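Local coordinates for protein O-succinylhomoserine sulfhydrylase (Mycobacterium tuberculosis, PDB 3NDN) that probably makes L-homocysteine from O-succinyl-L-homoserine and hydrogen sulfide, using pyridoxal 5'-phosphate, in methionine biosynthesis, at residues A[25-30]-A[207-212]; A[147-152]-A[160-165]. All coordinates share one frame; numbering follows the deposited sequence.

Interaction 1. Residues A[25-30]-A[207-212]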
loop_
_atom_site.group_PDB
_atom_site.type_symbol
_atom_site.label_atom_id
_atom_site.label_comp_id
_atom_site.label_asym_id
_atom_site.label_seq_id
_atom_site.Cartn_x
_atom_site.Cartn_y
_atom_site.Cartn_z
ATOM N N VAL A 25 14.910 -13.837 -26.358
ATOM C CA VAL A 25 13.939 -14.299 -25.342
ATOM C C VAL A 25 12.480 -14.017 -25.756
ATOM O O VAL A 25 12.208 -13.043 -26.465
ATOM C CB VAL A 25 14.244 -13.713 -23.912
ATOM C CG1 VAL A 25 15.547 -14.273 -23.357
ATOM C CG2 VAL A 25 14.274 -12.194 -23.928
ATOM N N SER A 26 11.554 -14.869 -25.313
ATOM C CA SER A 26 10.145 -14.788 -25.708
ATOM C C SER A 26 9.308 -13.750 -24.927
ATOM O O SER A 26 9.797 -13.143 -23.952
ATOM C CB SER A 26 9.494 -16.158 -25.584
ATOM O OG SER A 26 9.347 -16.498 -24.216
ATOM N N GLN A 27 8.061 -13.555 -25.378
ATOM C CA GLN A 27 7.071 -12.652 -24.745
ATOM C C GLN A 27 6.811 -13.013 -23.266
ATOM O O GLN A 27 6.676 -12.126 -22.429
ATOM C CB GLN A 27 5.752 -12.651 -25.544
ATOM C CG GLN A 27 4.898 -11.355 -25.440
ATOM C CD GLN A 27 3.568 -11.424 -26.212
ATOM O OE1 GLN A 27 2.883 -12.449 -26.205
ATOM N NE2 GLN A 27 3.191 -10.316 -26.858
ATOM N N ALA A 28 6.792 -14.309 -22.943
ATOM C CA ALA A 28 6.572 -14.764 -21.556
ATOM C C ALA A 28 7.713 -14.343 -20.634
ATOM O O ALA A 28 7.491 -13.854 -19.527
ATOM C CB ALA A 28 6.386 -16.273 -21.503
ATOM N N THR A 29 8.940 -14.553 -21.095
ATOM C CA THR A 29 10.143 -14.183 -20.350
ATOM C C THR A 29 10.274 -12.670 -20.060
ATOM O O THR A 29 10.632 -12.280 -18.928
ATOM C CB THR A 29 11.387 -14.739 -21.068
ATOM O OG1 THR A 29 11.282 -16.161 -21.140
ATOM C CG2 THR A 29 12.645 -14.385 -20.341
ATOM N N VAL A 30 9.981 -11.811 -21.047
ATOM C CA VAL A 30 10.054 -10.356 -20.812
ATOM C C VAL A 30 8.987 -9.869 -19.832
ATOM O O VAL A 30 9.196 -8.874 -19.136
ATOM C CB VAL A 30 10.026 -9.456 -22.127
ATOM C CG1 VAL A 30 11.184 -9.807 -23.088
ATOM C CG2 VAL A 30 8.691 -9.530 -22.828
ATOM N N THR A 207 -6.290 -8.031 -25.778
ATOM C CA THR A 207 -4.983 -8.026 -25.085
ATOM C C THR A 207 -3.815 -8.207 -26.078
ATOM O O THR A 207 -4.016 -8.730 -27.183
ATOM C CB THR A 207 -4.861 -9.116 -23.957
ATOM O OG1 THR A 207 -4.421 -10.360 -24.530
ATOM C CG2 THR A 207 -6.193 -9.329 -23.213
ATOM N N PRO A 208 -2.587 -7.792 -25.686
ATOM C CA PRO A 208 -1.399 -7.982 -26.549
ATOM C C PRO A 208 -1.025 -9.446 -26.796
ATOM O O PRO A 208 -0.167 -9.751 -27.646
ATOM C CB PRO A 208 -0.268 -7.263 -25.787
ATOM C CG PRO A 208 -0.793 -6.966 -24.432
ATOM C CD PRO A 208 -2.295 -6.945 -24.513
ATOM N N LEU A 209 -1.675 -10.354 -26.086
ATOM C CA LEU A 209 -1.356 -11.752 -26.254
ATOM C C LEU A 209 -2.099 -12.377 -27.447
ATOM O O LEU A 209 -1.621 -13.361 -28.022
ATOM C CB LEU A 209 -1.615 -12.519 -24.961
ATOM C CG LEU A 209 -0.511 -12.493 -23.894
ATOM C CD1 LEU A 209 -0.025 -11.089 -23.537
ATOM C CD2 LEU A 209 -0.999 -13.202 -22.667
ATOM N N LEU A 210 -3.254 -11.818 -27.810
ATOM C CA LEU A 210 -4.090 -12.442 -28.860
ATOM C C LEU A 210 -4.181 -11.681 -30.194
ATOM O O LEU A 210 -4.617 -12.252 -31.193
ATOM C CB LEU A 210 -5.489 -12.769 -28.333
ATOM C CG LEU A 210 -5.616 -13.608 -27.054
ATOM C CD1 LEU A 210 -7.076 -13.841 -26.739
ATOM C CD2 LEU A 210 -4.849 -14.947 -27.161
ATOM N N GLN A 211 -3.776 -10.414 -30.205
ATOM C CA GLN A 211 -3.853 -9.546 -31.402
ATOM C C GLN A 211 -2.750 -8.480 -31.335
ATOM O O GLN A 211 -2.661 -7.741 -30.343
ATOM C CB GLN A 211 -5.233 -8.877 -31.488
ATOM C CG GLN A 211 -5.458 -7.999 -32.725
ATOM C CD GLN A 211 -6.915 -7.621 -32.908
ATOM O OE1 GLN A 211 -7.603 -8.166 -33.769
ATOM N NE2 GLN A 211 -7.397 -6.679 -32.100
ATOM N N GLN A 212 -1.917 -8.401 -32.375
ATOM C CA GLN A 212 -0.776 -7.459 -32.386
ATOM C C GLN A 212 -0.786 -6.457 -33.555
ATOM O O GLN A 212 -0.553 -6.819 -34.716
ATOM C CB GLN A 212 0.552 -8.228 -32.301
ATOM C CG GLN A 212 0.792 -8.792 -30.900
ATOM C CD GLN A 212 2.171 -9.365 -30.705
ATOM O OE1 GLN A 212 2.503 -10.411 -31.274
ATOM N NE2 GLN A 212 2.990 -8.694 -29.875
#

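Interaction 2. Residues A[147-152]-A[160-165]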
loop_
_atom_site.group_PDB
_atom_site.type_symbol
_atom_site.label_atom_id
_atom_site.label_comp_id
_atom_site.label_asym_id
_atom_site.label_seq_id
_atom_site.Cartn_x
_atom_site.Cartn_y
_atom_site.Cartn_z
ATOM N N GLN A 147 -13.377 18.115 -36.356
ATOM C CA GLN A 147 -14.358 17.527 -37.285
ATOM C C GLN A 147 -14.331 15.996 -37.193
ATOM O O GLN A 147 -13.309 15.371 -37.508
ATOM C CB GLN A 147 -14.073 17.926 -38.750
ATOM C CG GLN A 147 -13.769 19.406 -39.035
ATOM C CD GLN A 147 -13.517 19.670 -40.531
ATOM O OE1 GLN A 147 -12.459 20.177 -40.925
ATOM N NE2 GLN A 147 -14.482 19.298 -41.365
ATOM N N THR A 148 -15.454 15.396 -36.796
ATOM C CA THR A 148 -15.572 13.942 -36.653
ATOM C C THR A 148 -16.611 13.366 -37.622
ATOM O O THR A 148 -17.743 13.852 -37.689
ATOM C CB THR A 148 -15.938 13.553 -35.189
ATOM O OG1 THR A 148 -14.941 14.074 -34.292
ATOM C CG2 THR A 148 -16.047 12.043 -35.016
ATOM N N VAL A 149 -16.193 12.342 -38.375
ATOM C CA VAL A 149 -17.056 11.577 -39.266
ATOM C C VAL A 149 -17.111 10.103 -38.841
ATOM O O VAL A 149 -16.067 9.465 -38.665
ATOM C CB VAL A 149 -16.559 11.672 -40.737
ATOM C CG1 VAL A 149 -17.485 10.919 -41.676
ATOM C CG2 VAL A 149 -16.429 13.139 -41.170
ATOM N N PHE A 150 -18.323 9.558 -38.707
ATOM C CA PHE A 150 -18.508 8.160 -38.286
ATOM C C PHE A 150 -18.797 7.242 -39.479
ATOM O O PHE A 150 -19.414 7.667 -40.451
ATOM C CB PHE A 150 -19.632 8.040 -37.242
ATOM C CG PHE A 150 -19.244 8.528 -35.861
ATOM C CD1 PHE A 150 -18.411 7.757 -35.045
ATOM C CD2 PHE A 150 -19.734 9.733 -35.365
ATOM C CE1 PHE A 150 -18.047 8.191 -33.767
ATOM C CE2 PHE A 150 -19.372 10.182 -34.072
ATOM C CZ PHE A 150 -18.528 9.397 -33.272
ATOM N N VAL A 151 -18.298 6.006 -39.406
ATOM C CA VAL A 151 -18.580 4.955 -40.393
ATOM C C VAL A 151 -18.974 3.661 -39.692
ATOM O O VAL A 151 -18.681 3.479 -38.502
ATOM C CB VAL A 151 -17.358 4.650 -41.313
ATOM C CG1 VAL A 151 -16.961 5.874 -42.134
ATOM C CG2 VAL A 151 -16.167 4.117 -40.500
ATOM N N ASP A 152 -19.630 2.753 -40.417
ATOM C CA ASP A 152 -19.839 1.396 -39.910
ATOM C C ASP A 152 -18.537 0.606 -40.072
ATOM O O ASP A 152 -18.072 0.378 -41.196
ATOM C CB ASP A 152 -20.991 0.677 -40.623
ATOM C CG ASP A 152 -22.340 1.349 -40.407
ATOM O OD1 ASP A 152 -22.637 1.824 -39.285
ATOM O OD2 ASP A 152 -23.123 1.385 -41.380
ATOM N N GLU A 160 -13.529 3.752 -47.297
ATOM C CA GLU A 160 -12.933 4.321 -48.505
ATOM C C GLU A 160 -13.493 5.719 -48.802
ATOM O O GLU A 160 -12.725 6.654 -49.052
ATOM C CB GLU A 160 -13.082 3.372 -49.704
ATOM C CG GLU A 160 -12.352 3.851 -50.958
ATOM C CD GLU A 160 -11.929 2.713 -51.879
ATOM O OE1 GLU A 160 -12.463 1.586 -51.750
ATOM O OE2 GLU A 160 -11.052 2.951 -52.740
ATOM N N ARG A 161 -14.815 5.865 -48.727
ATOM C CA ARG A 161 -15.474 7.164 -48.972
ATOM C C ARG A 161 -15.099 8.252 -47.958
ATOM O O ARG A 161 -14.844 9.392 -48.341
ATOM C CB ARG A 161 -17.000 7.010 -49.084
ATOM C CG ARG A 161 -17.440 6.229 -50.335
ATOM C CD ARG A 161 -18.950 6.313 -50.595
ATOM N NE ARG A 161 -19.755 5.625 -49.573
ATOM C CZ ARG A 161 -20.073 4.329 -49.592
ATOM N NH1 ARG A 161 -19.654 3.537 -50.572
ATOM N NH2 ARG A 161 -20.811 3.816 -48.617
ATOM N N ALA A 162 -15.065 7.904 -46.673
ATOM C CA ALA A 162 -14.678 8.862 -45.625
ATOM C C ALA A 162 -13.215 9.284 -45.715
ATOM O O ALA A 162 -12.876 10.411 -45.350
ATOM C CB ALA A 162 -14.979 8.299 -44.237
ATOM N N LEU A 163 -12.357 8.382 -46.195
ATOM C CA LEU A 163 -10.916 8.647 -46.303
ATOM C C LEU A 163 -10.452 9.091 -47.714
ATOM O O LEU A 163 -9.298 8.872 -48.101
ATOM C CB LEU A 163 -10.101 7.429 -45.807
ATOM C CG LEU A 163 -10.156 7.076 -44.302
ATOM C CD1 LEU A 163 -9.533 5.705 -44.025
ATOM C CD2 LEU A 163 -9.512 8.154 -43.410
ATOM N N SER A 164 -11.340 9.725 -48.472
ATOM C CA SER A 164 -10.979 10.195 -49.815
ATOM C C SER A 164 -10.497 11.659 -49.819
ATOM O O SER A 164 -10.201 12.220 -50.876
ATOM C CB SER A 164 -12.130 9.981 -50.795
ATOM O OG SER A 164 -13.224 10.808 -50.456
ATOM N N VAL A 165 -10.422 12.266 -48.636
ATOM C CA VAL A 165 -9.828 13.602 -48.449
ATOM C C VAL A 165 -8.802 13.549 -47.299
ATOM O O VAL A 165 -8.885 12.644 -46.469
ATOM C CB VAL A 165 -10.905 14.699 -48.165
ATOM C CG1 VAL A 165 -11.866 14.864 -49.353
ATOM C CG2 VAL A 165 -11.670 14.416 -46.869
#

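Interaction 1. Residues A[25-30]-A[207-212]
The amide of Gln27 reaches across to a short helical turn at Pro208 and Leu209, joining the N-terminal part of the chain to the large PLP-binding domain of a fold type I enzyme. Its NE2 gives a weak hydrogen bond to the backbone O of Pro208, 3.5 Å away, with an N-H...O angle of 154°. The stronger partner of that NE2 is the carbonyl O of Ile93, near the end of helix 81-94, so one amide nitrogen links helix 27-33 to two parts of the chain. OE1 lies against the branch of Leu209, 4.1 Å from its CG. From the opposite direction comes the amide of Gln212, its plane turned 51° from that of Gln27; the two NE2 atoms are 3.4 Å apart, but both are donors and do not bond. Gln27 spans the gap because CG stands anti to its backbone N (chi1 -153°) and the chain stays extended beyond it. Ser26 sits at the N-cap position of the helix that carries Gln27, and Asp404 of the second subunit accepts from Ser26 N and Thr29 OG1. Leu209 also packs on Leu277 and Val281 of helix 277-296. Thr207, which touches His228 next to the predicted PLP-bearing Lys227, forms an ST turn in which Leu209 N donates to Thr207 OG1 at 3.2 Å.

Interaction 2. Residues A[147-152]-A[160-165]
Val151 carries its CG1 beside the backbone N and anti to the carbonyl carbon (chi1 -62°), which brings that methyl to within 3.8 Å of Ala162 CB. Two residues earlier, Val149 CG1, anti to the backbone N (chi1 -178°), reaches the same Ala162 CB more loosely, at 4.4 Å. The CB of Ala162, in the last turn of helix 156-162, thus faces two valines on one side of strand 147-151. With a single methyl on the helix side, helix and strand lie close, consistent with the 7.3 Å between the CA atoms of Val149 and Ala162. Val151 also packs on Gln158 and Trp159 of the same helix. Phe150 departs from the opposite side of the strand; Thr148 CG2 sits over one face of its ring, 3.9 Å above the plane and offset toward the rim, and the ring stacks with Phe134 of helix 131-143. Leu163 leaves helical geometry, and Ser164 OG closes the turn there by donating to Arg161 O at 3.0 Å, the donor lying 28° out of the carbonyl plane. Arg122 binds Ala162 O. This is helix-on-strand packing in a beta-alpha-beta crossover, in which helix 156-162 carries the chain from edge strand 147-151 past strand 122-126 to parallel strand 169-173, as in the seven-stranded sheet of fold type I PLP enzymes.

In the fold
From the N terminus the chain first reaches segment 25-30, at the start of helix 27-33, and 176 residues pass before 207-212 returns to meet it in interaction 1. That long excursion supplies five of the seven strands of the large sheet, from 98-102 to 198-202. Interaction 2 lies wholly within it and is a short-range closure, with seven residues between its segments. The two contacts nest without crossing and do not touch: their centres are 33 Å apart and their nearest atoms about 15 Å. Interaction 1 ties the N-terminal helix, beside the second subunit, to the turn after strand 198-202; interaction 2 packs helix 156-162 on one face of strand 147-151, outermost in the sheet within this chain.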